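Local coordinates for protein putative phosphoenolpyruvate-dependent sugar phosphotransferase system (PTS) permease (Klebsiella pneumoniae subsp. pneumoniae, PDB 3MTQ) that probably takes part in phosphoenolpyruvate-dependent sugar uptake as a IIA-type phosphotransferase component of the mannose/fructose family, at residues 81-86 with 105-110. Numbering follows the deposited sequence. Where two conformers were deposited one is given.
Sequences IVITDI and HLLSGL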
loop_
_atom_site.group_PDB
_atom_site.type_symbol
_atom_site.label_atom_id
_atom_site.label_comp_id
_atom_site.label_asym_id
_atom_site.label_seq_id
_atom_site.Cartn_x
_atom_site.Cartn_y
_atom_site.Cartn_z
ATOM N N ILE A 81 -9.552 -1.545 14.366
ATOM C CA ILE A 81 -8.530 -2.181 13.535
ATOM C C ILE A 81 -7.634 -1.094 12.932
ATOM O O ILE A 81 -8.084 -0.311 12.093
ATOM C CB ILE A 81 -9.145 -3.099 12.443
ATOM C CG1 ILE A 81 -10.090 -4.117 13.093
ATOM C CG2 ILE A 81 -8.026 -3.798 11.625
ATOM C CD1 ILE A 81 -10.855 -4.983 12.075
ATOM N N VAL A 82 -6.390 -1.019 13.411
ATOM C CA VAL A 82 -5.411 -0.043 12.922
ATOM C C VAL A 82 -4.483 -0.728 11.923
ATOM O O VAL A 82 -3.926 -1.841 12.191
ATOM C CB VAL A 82 -4.585 0.605 14.081
ATOM C CG1 VAL A 82 -3.681 1.707 13.567
ATOM C CG2 VAL A 82 -5.497 1.171 15.202
ATOM N N ILE A 83 -4.351 -0.125 10.754
ATOM C CA ILE A 83 -3.439 -0.610 9.713
ATOM C C ILE A 83 -2.467 0.526 9.407
ATOM O O ILE A 83 -2.885 1.641 8.963
ATOM C CB ILE A 83 -4.138 -1.053 8.374
ATOM C CG1 ILE A 83 -5.351 -1.968 8.591
ATOM C CG2 ILE A 83 -3.114 -1.756 7.484
ATOM C CD1 ILE A 83 -6.703 -1.247 8.755
ATOM N N THR A 84 -1.191 0.289 9.693
ATOM C CA THR A 84 -0.158 1.268 9.524
ATOM C C THR A 84 0.631 0.984 8.257
ATOM O O THR A 84 0.612 -0.160 7.711
ATOM C CB THR A 84 0.814 1.297 10.718
ATOM O OG1 THR A 84 1.475 -0.001 10.816
ATOM C CG2 THR A 84 0.070 1.571 12.015
ATOM N N ASP A 85 1.343 2.006 7.777
ATOM C CA ASP A 85 2.151 1.851 6.552
ATOM C C ASP A 85 3.262 0.804 6.660
ATOM O O ASP A 85 3.479 -0.004 5.740
ATOM C CB ASP A 85 2.769 3.181 6.083
ATOM C CG ASP A 85 3.616 3.916 7.144
ATOM O OD1 ASP A 85 3.745 3.525 8.323
ATOM O OD2 ASP A 85 4.037 5.062 6.785
ATOM N N ILE A 86 4.004 0.842 7.762
ATOM C CA ILE A 86 5.155 -0.087 7.838
ATOM C C ILE A 86 5.563 -0.453 9.234
ATOM O O ILE A 86 5.674 0.361 10.136
ATOM C CB ILE A 86 6.384 0.481 7.025
ATOM C CG1 ILE A 86 7.542 -0.484 6.941
ATOM C CG2 ILE A 86 6.901 1.813 7.618
ATOM C CD1 ILE A 86 8.589 -0.097 5.871
ATOM N N HIS A 105 -6.738 -4.141 17.410
ATOM C CA HIS A 105 -6.010 -4.947 16.435
ATOM C C HIS A 105 -5.096 -4.066 15.617
ATOM O O HIS A 105 -5.536 -2.999 15.125
ATOM C CB HIS A 105 -7.002 -5.666 15.548
ATOM C CG HIS A 105 -7.909 -6.573 16.305
ATOM N ND1 HIS A 105 -7.572 -7.889 16.589
ATOM C CD2 HIS A 105 -9.090 -6.337 16.915
ATOM C CE1 HIS A 105 -8.550 -8.428 17.292
ATOM N NE2 HIS A 105 -9.477 -7.507 17.507
ATOM N N LEU A 106 -3.827 -4.465 15.527
ATOM C CA LEU A 106 -2.777 -3.696 14.850
ATOM C C LEU A 106 -2.208 -4.526 13.723
ATOM O O LEU A 106 -1.657 -5.609 13.965
ATOM C CB LEU A 106 -1.652 -3.237 15.819
ATOM C CG LEU A 106 -0.530 -2.349 15.218
ATOM C CD1 LEU A 106 -1.154 -1.014 14.610
ATOM C CD2 LEU A 106 0.587 -2.010 16.261
ATOM N N LEU A 107 -2.435 -4.081 12.502
ATOM C CA LEU A 107 -1.818 -4.662 11.327
ATOM C C LEU A 107 -0.775 -3.693 10.781
ATOM O O LEU A 107 -0.993 -2.470 10.768
ATOM C CB LEU A 107 -2.866 -4.925 10.269
ATOM C CG LEU A 107 -3.945 -5.984 10.503
ATOM C CD1 LEU A 107 -4.831 -5.699 11.743
ATOM C CD2 LEU A 107 -4.775 -6.044 9.222
ATOM N N SER A 108 0.335 -4.227 10.313
ATOM C CA SER A 108 1.375 -3.400 9.702
ATOM C C SER A 108 1.537 -3.747 8.245
ATOM O O SER A 108 1.678 -4.925 7.904
ATOM C CB SER A 108 2.718 -3.611 10.397
ATOM O OG SER A 108 3.385 -4.737 9.862
ATOM N N GLY A 109 1.534 -2.724 7.377
ATOM C CA GLY A 109 1.718 -2.944 5.916
ATOM C C GLY A 109 0.497 -2.648 5.065
ATOM O O GLY A 109 0.095 -3.415 4.202
ATOM N N LEU A 110 -0.070 -1.465 5.241
ATOM C CA LEU A 110 -1.155 -1.028 4.422
ATOM C C LEU A 110 -0.996 -1.315 2.949
ATOM O O LEU A 110 0.064 -1.076 2.357
ATOM C CB LEU A 110 -1.286 0.497 4.522
ATOM C CG LEU A 110 -2.091 1.206 5.560
ATOM C CD1 LEU A 110 -1.882 2.673 5.234
ATOM C CD2 LEU A 110 -3.575 0.854 5.493
HETATM O O HOH W 1 2.468 -0.196 3.270
#
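Val82 and Leu107 tie two neighbouring parallel strands together through their backbones. Val82 N donates to His105 O at 2.8 Å, and Leu107 N returns a bond to Val82 O at 2.7 Å. Thr84 N then donates to Leu107 O at 3.0 Å. At the end of strand 79-84, Thr84 O takes two donors from the loop after strand 104-108, Gly109 N at 2.7 Å and Leu110 N at 2.9 Å. They reach it from opposite faces of the carbonyl plane. A water donates to both Asp85 O and Leu110 O and bridges the two loops.

Apolar contacts line both faces of the sheet. On one, Ile81 CG1 sits beside the backbone N (chi1 -54°), which leaves CG2 as the branch that meets Leu107 CD1, at 3.7 Å. Ile83 and Leu107 stand side by side. Leu110 crosses Ile83 at about a right angle. On the other, Leu106 CD1 touches Val82 CB at 3.8 Å and also reaches Thr84 CG2. Helix 90-96 links the two strands in a beta-alpha-beta crossover and covers this face, with Phe95 over Val82 and Leu106.

Polar side chains mostly find partners elsewhere: Thr84 OG1 bonds Asn92 OD1, His105 ND1 bonds Tyr144 OH of the second subunit, and Asp85 OD2 bonds His29 ND1. This last pair, at the C-terminal ends of parallel strands, is placed consistently with the active site of mannose-type IIA domains. Edge strand 104-108 alone carries the sheet on, pairing antiparallel with the second subunit.

The straight backbone bonds set the parallel register, and the shared Thr84 O holds the loop that follows strand 104-108.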